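Local coordinates for probable thiol peroxidase (Chromobacterium violaceum, PDB 3KEB), which probably reduces peroxides as a thiol-dependent peroxidase of the redoxin family, whose members share a thioredoxin-like fold, at residues 117-120 / 124-127; 6-11 / 15-20; 140-145 / 165-170; 50-55 / 75-80; 97-100 / 104-107. All coordinates share one frame; numbering follows the deposited sequence.

Contact 1: residues 117-120 / 124-127; sequences RDFH and GVLI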
# COMPACT_ATOMS: atom_id res chain seq x y z
N ARG A 117 3.63 1.36 -9.65
CA ARG A 117 3.51 2.69 -9.08
C ARG A 117 3.67 3.82 -10.14
O ARG A 117 3.33 4.95 -9.85
CB ARG A 117 4.51 2.86 -7.95
CG ARG A 117 4.41 1.78 -6.81
CD ARG A 117 3.16 1.95 -5.86
NE ARG A 117 3.38 1.24 -4.59
CZ ARG A 117 2.43 0.77 -3.76
NH1 ARG A 117 2.80 0.18 -2.63
NH2 ARG A 117 1.13 0.92 -4.04
N ASP A 118 4.17 3.51 -11.35
CA ASP A 118 4.25 4.48 -12.47
C ASP A 118 2.87 5.07 -12.95
O ASP A 118 2.81 6.07 -13.72
CB ASP A 118 4.92 3.81 -13.63
CG ASP A 118 3.97 2.97 -14.39
OD1 ASP A 118 3.36 2.05 -13.79
OD2 ASP A 118 3.81 3.27 -15.60
N PHE A 119 1.78 4.49 -12.49
CA PHE A 119 0.49 5.13 -12.55
C PHE A 119 0.62 6.59 -12.05
O PHE A 119 0.10 7.51 -12.67
CB PHE A 119 -0.49 4.43 -11.61
CG PHE A 119 -1.75 5.18 -11.41
CD1 PHE A 119 -2.78 5.09 -12.34
CD2 PHE A 119 -1.91 6.01 -10.32
CE1 PHE A 119 -3.92 5.81 -12.18
CE2 PHE A 119 -3.03 6.72 -10.18
CZ PHE A 119 -4.06 6.62 -11.11
N HIS A 120 1.28 6.78 -10.91
CA HIS A 120 1.33 8.12 -10.31
C HIS A 120 1.87 9.19 -11.27
O HIS A 120 1.28 10.24 -11.43
CB HIS A 120 2.20 8.15 -9.05
CG HIS A 120 1.80 7.24 -7.93
ND1 HIS A 120 1.48 5.91 -8.07
CD2 HIS A 120 1.83 7.46 -6.59
CE1 HIS A 120 1.21 5.39 -6.88
NE2 HIS A 120 1.45 6.31 -5.97
N GLY A 124 -0.27 12.32 -13.17
CA GLY A 124 0.09 13.62 -12.54
C GLY A 124 -0.26 13.76 -11.06
O GLY A 124 -0.70 14.84 -10.60
N VAL A 125 -0.06 12.67 -10.32
CA VAL A 125 -0.43 12.66 -8.89
C VAL A 125 0.71 12.14 -8.03
O VAL A 125 0.49 11.76 -6.88
CB VAL A 125 -1.76 11.89 -8.66
CG1 VAL A 125 -3.01 12.61 -9.29
CG2 VAL A 125 -1.73 10.40 -9.11
N LEU A 126 1.91 12.14 -8.59
CA LEU A 126 3.09 11.66 -7.87
C LEU A 126 3.61 12.67 -6.83
O LEU A 126 3.94 13.77 -7.19
CB LEU A 126 4.23 11.33 -8.85
CG LEU A 126 5.60 10.85 -8.26
CD1 LEU A 126 5.37 9.57 -7.45
CD2 LEU A 126 6.68 10.68 -9.34
N ILE A 127 3.74 12.23 -5.60
CA ILE A 127 4.41 12.97 -4.50
C ILE A 127 5.70 12.19 -4.17
O ILE A 127 5.66 10.96 -3.97
CB ILE A 127 3.49 13.11 -3.25
CG1 ILE A 127 2.19 13.89 -3.58
CG2 ILE A 127 4.21 13.86 -2.10
CD1 ILE A 127 1.11 13.80 -2.55
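Gly124, with its positive phi of 63°, is the C-prime residue of a Schellman motif, and the turn it makes sends Val125 N back onto His120 O. That bond, which closes the motif at the end of helix 119-122, is 3.0 Å long and almost straight, with 175° at the hydrogen. Gly124 N also comes near His120 O, but its angle is too poor for a bond. Past the cap, Leu126 lies against the base of His120: CB meets CB at 3.8 Å, and Leu126 CD1 reaches the same His120 atom. Chi1 of -59° sets the imidazole beside the backbone N of His120, and the rotation of the ring about chi2 aims ND1 at Arg117 O, to which it makes a weak hydrogen bond of 2.7 Å. NE2 makes its own weak hydrogen bond to Gly134 O. On the side of Phe119, Val125 CG2 lies 4.0 Å from CE2 and approaches the ring obliquely. Phe119 also stacks on Tyr123. Beyond the two segments, Gly124 O accepts a hydrogen bond from Arg154 of strand 149-154, while Val125 and Leu126 bond through their backbones to Ser137 and Ile18. The capped helix is thereby joined to the loop ahead of strand 139-143, to the edge strand 149-154 and to the chain leaving the N-terminal hairpin.

Contact 2: residues 6-11 / 15-20; sequences FWVQYG and LPVIGD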
# COMPACT_ATOMS: atom_id res chain seq x y z
N PHE A 6 2.73 21.91 -9.81
CA PHE A 6 1.62 21.87 -8.85
C PHE A 6 2.09 21.58 -7.40
O PHE A 6 3.04 20.87 -7.23
CB PHE A 6 0.64 20.82 -9.30
CG PHE A 6 -0.69 20.93 -8.62
CD1 PHE A 6 -1.66 21.79 -9.08
CD2 PHE A 6 -0.93 20.24 -7.46
CE1 PHE A 6 -2.89 21.90 -8.41
CE2 PHE A 6 -2.10 20.40 -6.78
CZ PHE A 6 -3.08 21.22 -7.27
N TRP A 7 1.35 22.08 -6.37
CA TRP A 7 1.68 21.84 -4.97
C TRP A 7 0.44 21.50 -4.21
O TRP A 7 -0.63 22.07 -4.46
CB TRP A 7 2.28 23.09 -4.30
CG TRP A 7 3.51 23.60 -4.90
CD1 TRP A 7 3.62 24.36 -6.04
CD2 TRP A 7 4.85 23.41 -4.42
NE1 TRP A 7 4.91 24.63 -6.30
CE2 TRP A 7 5.71 24.06 -5.34
CE3 TRP A 7 5.41 22.76 -3.32
CZ2 TRP A 7 7.11 24.09 -5.19
CZ3 TRP A 7 6.81 22.79 -3.15
CH2 TRP A 7 7.65 23.46 -4.09
N VAL A 8 0.60 20.60 -3.24
CA VAL A 8 -0.46 20.25 -2.34
C VAL A 8 0.02 20.56 -0.93
O VAL A 8 1.16 20.25 -0.54
CB VAL A 8 -0.92 18.74 -2.50
CG1 VAL A 8 0.22 17.76 -2.15
CG2 VAL A 8 -2.23 18.50 -1.71
N GLN A 9 -0.87 21.17 -0.16
CA GLN A 9 -0.63 21.48 1.23
C GLN A 9 -1.18 20.37 2.11
O GLN A 9 -2.35 20.00 2.00
CB GLN A 9 -1.30 22.81 1.59
CG GLN A 9 -0.91 23.39 2.96
CD GLN A 9 0.47 24.12 3.00
OE1 GLN A 9 0.93 24.72 1.98
NE2 GLN A 9 1.13 24.10 4.19
N TYR A 10 -0.31 19.88 3.00
CA TYR A 10 -0.64 18.80 3.93
C TYR A 10 -0.18 19.29 5.28
O TYR A 10 0.99 19.30 5.58
CB TYR A 10 0.07 17.48 3.50
CG TYR A 10 -0.01 16.36 4.51
CD1 TYR A 10 -1.23 15.84 4.87
CD2 TYR A 10 1.14 15.80 5.05
CE1 TYR A 10 -1.32 14.80 5.80
CE2 TYR A 10 1.06 14.73 5.97
CZ TYR A 10 -0.16 14.24 6.31
OH TYR A 10 -0.27 13.19 7.20
N GLY A 11 -1.13 19.75 6.10
CA GLY A 11 -0.75 20.43 7.36
C GLY A 11 0.09 21.64 7.06
O GLY A 11 -0.29 22.48 6.20
N LEU A 15 4.04 20.43 -0.76
CA LEU A 15 4.75 19.35 -1.44
C LEU A 15 4.50 19.39 -2.93
O LEU A 15 3.34 19.55 -3.38
CB LEU A 15 4.27 18.02 -0.88
CG LEU A 15 4.36 17.87 0.65
CD1 LEU A 15 3.73 16.51 1.08
CD2 LEU A 15 5.81 18.12 1.21
N PRO A 16 5.55 19.22 -3.72
CA PRO A 16 5.28 19.12 -5.18
C PRO A 16 4.51 17.91 -5.57
O PRO A 16 4.60 16.85 -4.90
CB PRO A 16 6.68 19.09 -5.81
CG PRO A 16 7.71 19.34 -4.65
CD PRO A 16 6.97 18.99 -3.39
N VAL A 17 3.71 18.06 -6.62
CA VAL A 17 3.00 16.97 -7.25
C VAL A 17 3.49 16.95 -8.68
O VAL A 17 3.51 17.97 -9.36
CB VAL A 17 1.50 17.18 -7.18
CG1 VAL A 17 0.71 15.98 -7.81
CG2 VAL A 17 1.08 17.41 -5.67
N ILE A 18 3.87 15.75 -9.14
CA ILE A 18 4.63 15.55 -10.33
C ILE A 18 3.86 14.77 -11.39
O ILE A 18 3.14 13.83 -11.07
CB ILE A 18 5.93 14.75 -9.99
CG1 ILE A 18 6.77 15.48 -8.92
CG2 ILE A 18 6.72 14.57 -11.26
CD1 ILE A 18 7.14 16.85 -9.35
N GLY A 19 4.08 15.12 -12.66
CA GLY A 19 3.51 14.39 -13.78
C GLY A 19 2.49 15.25 -14.51
O GLY A 19 2.16 16.33 -14.07
N ASP A 20 1.94 14.71 -15.58
CA ASP A 20 0.96 15.40 -16.43
C ASP A 20 -0.45 14.95 -16.05
O ASP A 20 -0.89 13.86 -16.37
CB ASP A 20 1.20 15.05 -17.89
CG ASP A 20 2.52 15.63 -18.43
OD1 ASP A 20 3.07 16.59 -17.84
OD2 ASP A 20 2.99 15.14 -19.48
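Val8 and Leu15 face each other as an antiparallel hydrogen-bonded pair, with Val8 N giving to Leu15 O and Leu15 N to Val8 O, both at 2.9 Å. A third backbone bond, from Val17 N to Phe6 O at 3.0 Å, continues the ladder beyond Trp7 and Pro16, which form the non-hydrogen-bonded pair in between. There Trp7 CA adds a CA-H...O contact of 3.2 Å to Leu15 O. Near the turn of the hairpin, the side-chain amide of Gln9 bends round to donate from NE2 to Gly11 O.

Around this ladder Trp7 and Pro16 point to one face of the hairpin, Val8 and Leu15 to the other. Trp7 swings its indole across the neighbouring strand (chi1 -60°): Pro16 CA lies over one face of the ring, offset toward its rim, and CZ3 touches Pro16 CD at 3.8 Å. On the face of the hairpin that carries Val8 and Leu15, Leu15 CB lies 4.3 Å from Val8 CG1. Val17 CG2 sits between Val8 and Phe6, 3.6 Å from Val8 CG1 and 3.9 Å from CD2 at the edge of the Phe6 ring, in its plane. Phe6 also makes a cation-pi contact with Arg154. Tyr10, farther along, meets His64 edge-to-face.

The chemistry divides cleanly: backbone amides and carbonyls hold the register, and the side chains that meet across the strands are apolar or aromatic. Pro16 has no N-H to offer, and in a non-hydrogen-bonded pair none is needed for the partner strand.

Contact 3: residues 140-145 / 165-170; sequences IILADA and DAIEKL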
# COMPACT_ATOMS: atom_id res chain seq x y z
N ILE A 140 -9.62 14.36 -8.76
CA ILE A 140 -10.87 13.84 -9.26
C ILE A 140 -10.91 14.03 -10.72
O ILE A 140 -10.48 15.08 -11.20
CB ILE A 140 -12.12 14.48 -8.59
CG1 ILE A 140 -13.40 13.80 -9.07
CG2 ILE A 140 -12.22 16.03 -8.83
CD1 ILE A 140 -14.63 14.09 -8.08
N ILE A 141 -11.42 13.04 -11.43
CA ILE A 141 -11.55 13.12 -12.89
C ILE A 141 -12.84 12.50 -13.34
O ILE A 141 -13.11 11.33 -13.07
CB ILE A 141 -10.44 12.33 -13.60
CG1 ILE A 141 -9.06 12.81 -13.18
CG2 ILE A 141 -10.58 12.42 -15.16
CD1 ILE A 141 -7.91 11.93 -13.71
N LEU A 142 -13.67 13.30 -14.00
CA LEU A 142 -14.91 12.85 -14.61
C LEU A 142 -14.62 12.54 -16.08
O LEU A 142 -14.17 13.43 -16.84
CB LEU A 142 -15.98 13.93 -14.54
CG LEU A 142 -17.27 13.70 -15.30
CD1 LEU A 142 -18.08 12.55 -14.68
CD2 LEU A 142 -18.07 15.06 -15.40
N ALA A 143 -14.93 11.30 -16.47
CA ALA A 143 -14.74 10.83 -17.87
C ALA A 143 -16.00 10.15 -18.35
O ALA A 143 -16.74 9.53 -17.56
CB ALA A 143 -13.55 9.86 -17.99
N ASP A 144 -16.29 10.31 -19.63
CA ASP A 144 -17.44 9.62 -20.23
C ASP A 144 -17.13 8.16 -20.57
O ASP A 144 -16.05 7.65 -20.28
CB ASP A 144 -17.97 10.41 -21.42
CG ASP A 144 -16.97 10.56 -22.54
OD1 ASP A 144 -16.08 9.71 -22.70
OD2 ASP A 144 -17.15 11.57 -23.29
N ALA A 145 -18.06 7.48 -21.23
CA ALA A 145 -17.90 6.07 -21.49
C ALA A 145 -16.82 5.82 -22.56
O ALA A 145 -16.27 4.71 -22.61
CB ALA A 145 -19.22 5.45 -21.92
N ASP A 165 -19.93 21.28 -6.95
CA ASP A 165 -20.83 22.20 -7.67
C ASP A 165 -20.43 22.38 -9.14
O ASP A 165 -21.30 22.42 -10.03
CB ASP A 165 -20.93 23.54 -6.99
CG ASP A 165 -21.76 23.49 -5.70
OD1 ASP A 165 -22.49 22.48 -5.48
OD2 ASP A 165 -21.63 24.44 -4.90
N ALA A 166 -19.15 22.48 -9.41
CA ALA A 166 -18.68 22.60 -10.80
C ALA A 166 -18.97 21.34 -11.64
O ALA A 166 -19.37 21.41 -12.81
CB ALA A 166 -17.17 22.91 -10.82
N ILE A 167 -18.73 20.18 -11.03
CA ILE A 167 -19.02 18.89 -11.68
C ILE A 167 -20.54 18.76 -11.93
O ILE A 167 -20.98 18.40 -13.04
CB ILE A 167 -18.48 17.69 -10.85
CG1 ILE A 167 -16.98 17.86 -10.57
CG2 ILE A 167 -18.80 16.38 -11.56
CD1 ILE A 167 -16.33 16.74 -9.68
N GLU A 168 -21.36 19.05 -10.91
CA GLU A 168 -22.84 19.07 -11.07
C GLU A 168 -23.29 19.92 -12.27
O GLU A 168 -24.13 19.52 -13.06
CB GLU A 168 -23.51 19.61 -9.80
CG GLU A 168 -25.06 19.70 -9.79
CD GLU A 168 -25.78 18.36 -9.65
OE1 GLU A 168 -25.23 17.36 -9.10
OE2 GLU A 168 -26.94 18.31 -10.09
N LYS A 169 -22.70 21.10 -12.43
CA LYS A 169 -23.14 22.00 -13.48
C LYS A 169 -22.85 21.36 -14.86
O LYS A 169 -23.71 21.41 -15.76
CB LYS A 169 -22.43 23.35 -13.29
CG LYS A 169 -22.83 24.44 -14.21
CD LYS A 169 -22.17 25.78 -13.78
CE LYS A 169 -22.35 26.85 -14.85
NZ LYS A 169 -23.80 27.04 -15.12
N LEU A 170 -21.69 20.74 -15.01
CA LEU A 170 -21.36 20.03 -16.26
C LEU A 170 -22.28 18.85 -16.55
O LEU A 170 -22.72 18.65 -17.69
CB LEU A 170 -19.91 19.54 -16.25
CG LEU A 170 -18.87 20.65 -16.39
CD1 LEU A 170 -17.49 20.07 -16.06
CD2 LEU A 170 -18.86 21.37 -17.77
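Chi1 near 180° (-175°) with an extended chi2 sends CG1 and CD1 of Ile140 straight out from strand 139-143, while Ile167 swings CG1 beside its own backbone N (chi1 -55°) and extends it from helix 164-177. The two side chains therefore reach toward each other and meet tip to tip, CD1 to CD1. This is the packing of a C-terminal helix on the central sheet of a thioredoxin-like fold, to which the redoxin family belongs.

Ile167 serves two strand residues with its two branches. While CD1 goes to Ile140, CG2 turns to Leu142, whose CD2 lies 4.1 Å away as the two side chains slide past each other in opposite directions. Ile140 and Leu142, two apart along the strand, point to the same face, and Ile167 makes the close contacts to both. The nearest CA atoms, those of Leu142 and Ile167, are 7.9 Å apart, which leaves the interface to side-chain carbons, all well buried.

Neighbours complete this apolar layer. Leu52 and Val54 of the adjacent strand 51-55 lie against Ile140, Phe76 of helix 67-77 touches Ile167, and Tyr151 of the edge strand 149-154 packs on both Ile167 and Leu170. Both helices thus share one face of the sheet. The tightest point is the methyl pair itself, Ile140 CD1 to Ile167 CD1, at 3.5 Å.

Contact 4: residues 50-55 / 75-80; sequences PKLIVT and RFLDSW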
# COMPACT_ATOMS: atom_id res chain seq x y z
N PRO A 50 -19.63 5.76 -18.00
CA PRO A 50 -18.92 6.94 -17.57
C PRO A 50 -18.39 6.67 -16.18
O PRO A 50 -18.89 5.78 -15.50
CB PRO A 50 -19.98 8.04 -17.55
CG PRO A 50 -21.30 7.35 -17.68
CD PRO A 50 -21.09 5.96 -18.11
N LYS A 51 -17.39 7.42 -15.80
CA LYS A 51 -16.78 7.25 -14.49
C LYS A 51 -16.21 8.44 -13.87
O LYS A 51 -15.89 9.42 -14.52
CB LYS A 51 -15.73 6.19 -14.53
CG LYS A 51 -14.71 6.33 -15.58
CD LYS A 51 -14.72 4.99 -16.16
CE LYS A 51 -13.97 4.84 -17.37
NZ LYS A 51 -14.75 3.83 -18.30
N LEU A 52 -16.12 8.34 -12.55
CA LEU A 52 -15.58 9.38 -11.69
C LEU A 52 -14.39 8.71 -11.00
O LEU A 52 -14.55 7.81 -10.15
CB LEU A 52 -16.65 9.82 -10.67
CG LEU A 52 -16.34 11.12 -9.97
CD1 LEU A 52 -16.13 12.37 -10.95
CD2 LEU A 52 -17.46 11.46 -8.96
N ILE A 53 -13.19 9.05 -11.45
CA ILE A 53 -11.94 8.54 -10.84
C ILE A 53 -11.48 9.49 -9.72
O ILE A 53 -11.50 10.70 -9.88
CB ILE A 53 -10.85 8.37 -11.89
CG1 ILE A 53 -11.28 7.31 -12.93
CG2 ILE A 53 -9.49 8.02 -11.25
CD1 ILE A 53 -10.38 7.22 -14.03
N VAL A 54 -11.16 8.94 -8.57
CA VAL A 54 -10.70 9.72 -7.46
C VAL A 54 -9.48 9.05 -6.91
O VAL A 54 -9.52 7.84 -6.62
CB VAL A 54 -11.77 9.81 -6.32
CG1 VAL A 54 -11.22 10.44 -5.11
CG2 VAL A 54 -13.02 10.64 -6.79
N THR A 55 -8.41 9.82 -6.75
CA THR A 55 -7.25 9.39 -6.00
C THR A 55 -7.38 9.99 -4.61
O THR A 55 -7.78 11.14 -4.43
CB THR A 55 -5.96 9.84 -6.68
OG1 THR A 55 -6.01 11.29 -6.91
CG2 THR A 55 -5.76 9.08 -7.98
N ARG A 75 -21.90 10.87 -1.51
CA ARG A 75 -23.09 11.67 -1.38
C ARG A 75 -23.42 12.46 -2.66
O ARG A 75 -24.59 12.51 -3.10
CB ARG A 75 -23.05 12.60 -0.16
CG ARG A 75 -23.25 11.83 1.16
CD ARG A 75 -22.87 12.68 2.34
NE ARG A 75 -23.07 12.01 3.64
CZ ARG A 75 -22.99 12.63 4.80
NH1 ARG A 75 -22.73 13.95 4.84
NH2 ARG A 75 -23.20 11.96 5.93
N PHE A 76 -22.41 13.07 -3.26
CA PHE A 76 -22.60 13.77 -4.53
C PHE A 76 -23.23 12.83 -5.54
O PHE A 76 -24.16 13.21 -6.26
CB PHE A 76 -21.24 14.18 -5.07
CG PHE A 76 -21.29 14.67 -6.44
CD1 PHE A 76 -21.95 15.87 -6.73
CD2 PHE A 76 -20.66 13.97 -7.45
CE1 PHE A 76 -21.99 16.33 -8.03
CE2 PHE A 76 -20.70 14.44 -8.77
CZ PHE A 76 -21.34 15.64 -9.03
N LEU A 77 -22.68 11.63 -5.62
CA LEU A 77 -23.10 10.63 -6.61
C LEU A 77 -24.48 10.02 -6.34
O LEU A 77 -25.03 9.32 -7.21
CB LEU A 77 -22.05 9.53 -6.75
CG LEU A 77 -20.73 9.82 -7.40
CD1 LEU A 77 -19.83 8.61 -7.27
CD2 LEU A 77 -20.97 10.21 -8.83
N ASP A 78 -25.14 10.33 -5.22
CA ASP A 78 -26.53 9.95 -5.08
C ASP A 78 -27.39 10.49 -6.24
O ASP A 78 -28.41 9.87 -6.60
CB ASP A 78 -27.17 10.43 -3.76
CG ASP A 78 -26.61 9.73 -2.54
OD1 ASP A 78 -26.13 8.58 -2.68
OD2 ASP A 78 -26.70 10.32 -1.45
N SER A 79 -27.03 11.65 -6.75
CA SER A 79 -27.72 12.27 -7.89
C SER A 79 -27.35 11.69 -9.27
O SER A 79 -27.99 12.03 -10.25
CB SER A 79 -27.41 13.78 -7.90
OG SER A 79 -27.95 14.44 -6.78
N TRP A 80 -26.31 10.87 -9.35
CA TRP A 80 -25.73 10.42 -10.63
C TRP A 80 -25.38 8.93 -10.52
O TRP A 80 -24.19 8.56 -10.56
CB TRP A 80 -24.52 11.28 -10.99
CG TRP A 80 -24.85 12.75 -11.05
CD1 TRP A 80 -24.53 13.71 -10.10
CD2 TRP A 80 -25.57 13.44 -12.08
NE1 TRP A 80 -25.04 14.92 -10.48
CE2 TRP A 80 -25.68 14.79 -11.69
CE3 TRP A 80 -26.16 13.05 -13.30
CZ2 TRP A 80 -26.34 15.75 -12.46
CZ3 TRP A 80 -26.82 14.03 -14.09
CH2 TRP A 80 -26.88 15.34 -13.67
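Leu52 CD2 is the atom that carries this contact, touching Leu77 and the ring edge of its neighbour Phe76. The two segments belong to a beta-alpha-beta crossover, in which strand 51-55 leads through helix 67-77 to the parallel strand 84-89, and here the C-terminal part of the helix rests on the first strand. Leu52 CD2 comes 3.7 Å from Leu77 CD2, and the two leucines cross at an angle. The same methyl lies 4.3 Å from Phe76 CD2, near the plane of the ring.

Extension of the Leu52 side chain, with chi1 at -165°, carries that methyl to the helix. Around it, Leu142 packs on Leu52 from the neighbouring strand 139-143, Leu83 and Leu85 bear on Leu77, and the ring of Phe76 also meets that of Phe164. A type I turn from Leu77 to Trp80, closed by Trp80 N to Leu77 O at 2.9 Å, brings the indole back over Phe76. Its NE1 bonds to Glu168, and its CD1 sits 3.8 Å above the plane of the Phe76 ring, offset toward the rim.

Contact 5: residues 97-100 / 104-107; sequences ARAR and GLPN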
# COMPACT_ATOMS: atom_id res chain seq x y z
N ALA A 97 -9.58 -4.21 0.75
CA ALA A 97 -10.58 -5.21 1.08
C ALA A 97 -11.11 -5.05 2.50
O ALA A 97 -12.34 -5.15 2.74
CB ALA A 97 -10.04 -6.61 0.82
N ARG A 98 -10.22 -4.73 3.43
CA ARG A 98 -10.62 -4.47 4.81
C ARG A 98 -11.56 -3.23 4.88
O ARG A 98 -12.59 -3.28 5.52
CB ARG A 98 -9.43 -4.22 5.70
CG ARG A 98 -9.81 -3.89 7.10
CD ARG A 98 -8.91 -2.80 7.66
NE ARG A 98 -9.49 -2.34 8.92
CZ ARG A 98 -10.11 -1.18 9.11
NH1 ARG A 98 -10.21 -0.25 8.13
NH2 ARG A 98 -10.59 -0.93 10.32
N ALA A 99 -11.20 -2.16 4.18
CA ALA A 99 -12.06 -0.95 4.11
C ALA A 99 -13.47 -1.29 3.61
O ALA A 99 -14.45 -0.87 4.20
CB ALA A 99 -11.45 0.09 3.23
N ARG A 100 -13.55 -2.11 2.57
CA ARG A 100 -14.84 -2.51 2.02
C ARG A 100 -15.64 -3.29 3.06
O ARG A 100 -16.82 -3.03 3.25
CB ARG A 100 -14.72 -3.33 0.75
CG ARG A 100 -16.06 -3.43 0.04
CD ARG A 100 -15.99 -4.33 -1.13
NE ARG A 100 -15.11 -3.89 -2.19
CZ ARG A 100 -15.38 -2.91 -3.04
NH1 ARG A 100 -16.51 -2.19 -2.94
NH2 ARG A 100 -14.50 -2.62 -3.98
N GLY A 104 -18.47 -0.83 3.78
CA GLY A 104 -19.44 -1.11 2.71
C GLY A 104 -19.10 -0.63 1.31
O GLY A 104 -18.83 -1.45 0.42
N LEU A 105 -19.14 0.66 1.08
CA LEU A 105 -18.62 1.24 -0.18
C LEU A 105 -19.29 0.58 -1.39
O LEU A 105 -18.63 0.13 -2.32
CB LEU A 105 -17.07 1.12 -0.22
CG LEU A 105 -16.38 1.73 1.01
CD1 LEU A 105 -14.82 1.62 0.96
CD2 LEU A 105 -16.76 3.24 1.25
N PRO A 106 -20.63 0.54 -1.39
CA PRO A 106 -21.30 -0.23 -2.42
C PRO A 106 -20.99 0.23 -3.86
O PRO A 106 -21.04 1.42 -4.16
CB PRO A 106 -22.80 -0.06 -2.08
CG PRO A 106 -22.89 1.19 -1.22
CD PRO A 106 -21.56 1.27 -0.50
N ASN A 107 -20.66 -0.72 -4.74
CA ASN A 107 -20.35 -0.41 -6.13
C ASN A 107 -19.17 0.48 -6.41
O ASN A 107 -19.05 1.03 -7.52
CB ASN A 107 -21.56 0.25 -6.81
CG ASN A 107 -22.56 -0.75 -7.28
OD1 ASN A 107 -22.16 -1.77 -7.84
ND2 ASN A 107 -23.84 -0.52 -6.99
O HOH W 1 -19.14 -3.16 -1.38
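Arg100 O accepts the backbone N-H of Gly104 at 2.8 Å, an i to i+4 helical bond, somewhat bent with 141° at the hydrogen, as helix 93-103 comes to its end. Gly104 is the first residue to leave helical geometry, and its phi of 85° turns the chain out of the helix, with Gly104 O and Leu105 O near the Arg100 side chain. Leu105 follows with positive phi as well.

The arginine meets the chain at two places. Its CG lies 3.4 Å from Gly104 O; a bend at chi3 (-64°) then brings NH1 to 3.2 Å from Leu105 O, near the guanidinium plane but at too poor an angle for a hydrogen bond. A water accepts from NH1 at 3.2 Å; its contact with Gly104 O is too short to trust, so a water bridge is doubtful. Firmer partners fix the group: NE forms a salt bridge with Asp36, and NH2 donates to Ile108 O.

Leu105 CD1 lies 4.3 Å from Ala99 CB, and the side chain packs on Leu70 and Arg74 of helix 67-77. A glycine with positive phi just after the last helical residue is a familiar C-terminal helix stop; here it leads from helix 93-103 to strand 109-112 of the thioredoxin-like fold.

In the fold
From the N terminus, contact 2 comes first, closing the hairpin of strands 7-10 and 13-16. Contact 4 spans 50-80, holding the first strand of a beta-alpha-beta unit to its helix; contact 5 turns the chain after helix 93-103, and contact 1 after helix 119-122. Contact 3 comes last, bringing helix 164-177 to strand 139-143. The five run in series, none nested or crossing another. Even so, several meet in space. Contacts 1 and 2 touch, with Val17 packing on Gly124 and Val125, and contacts 3 and 4 lie on adjacent strands of one sheet, their helices packed together. Contact 1 also touches contact 4 at Thr55, while contact 5 stands apart, its centre about 15 Å from that of contact 4.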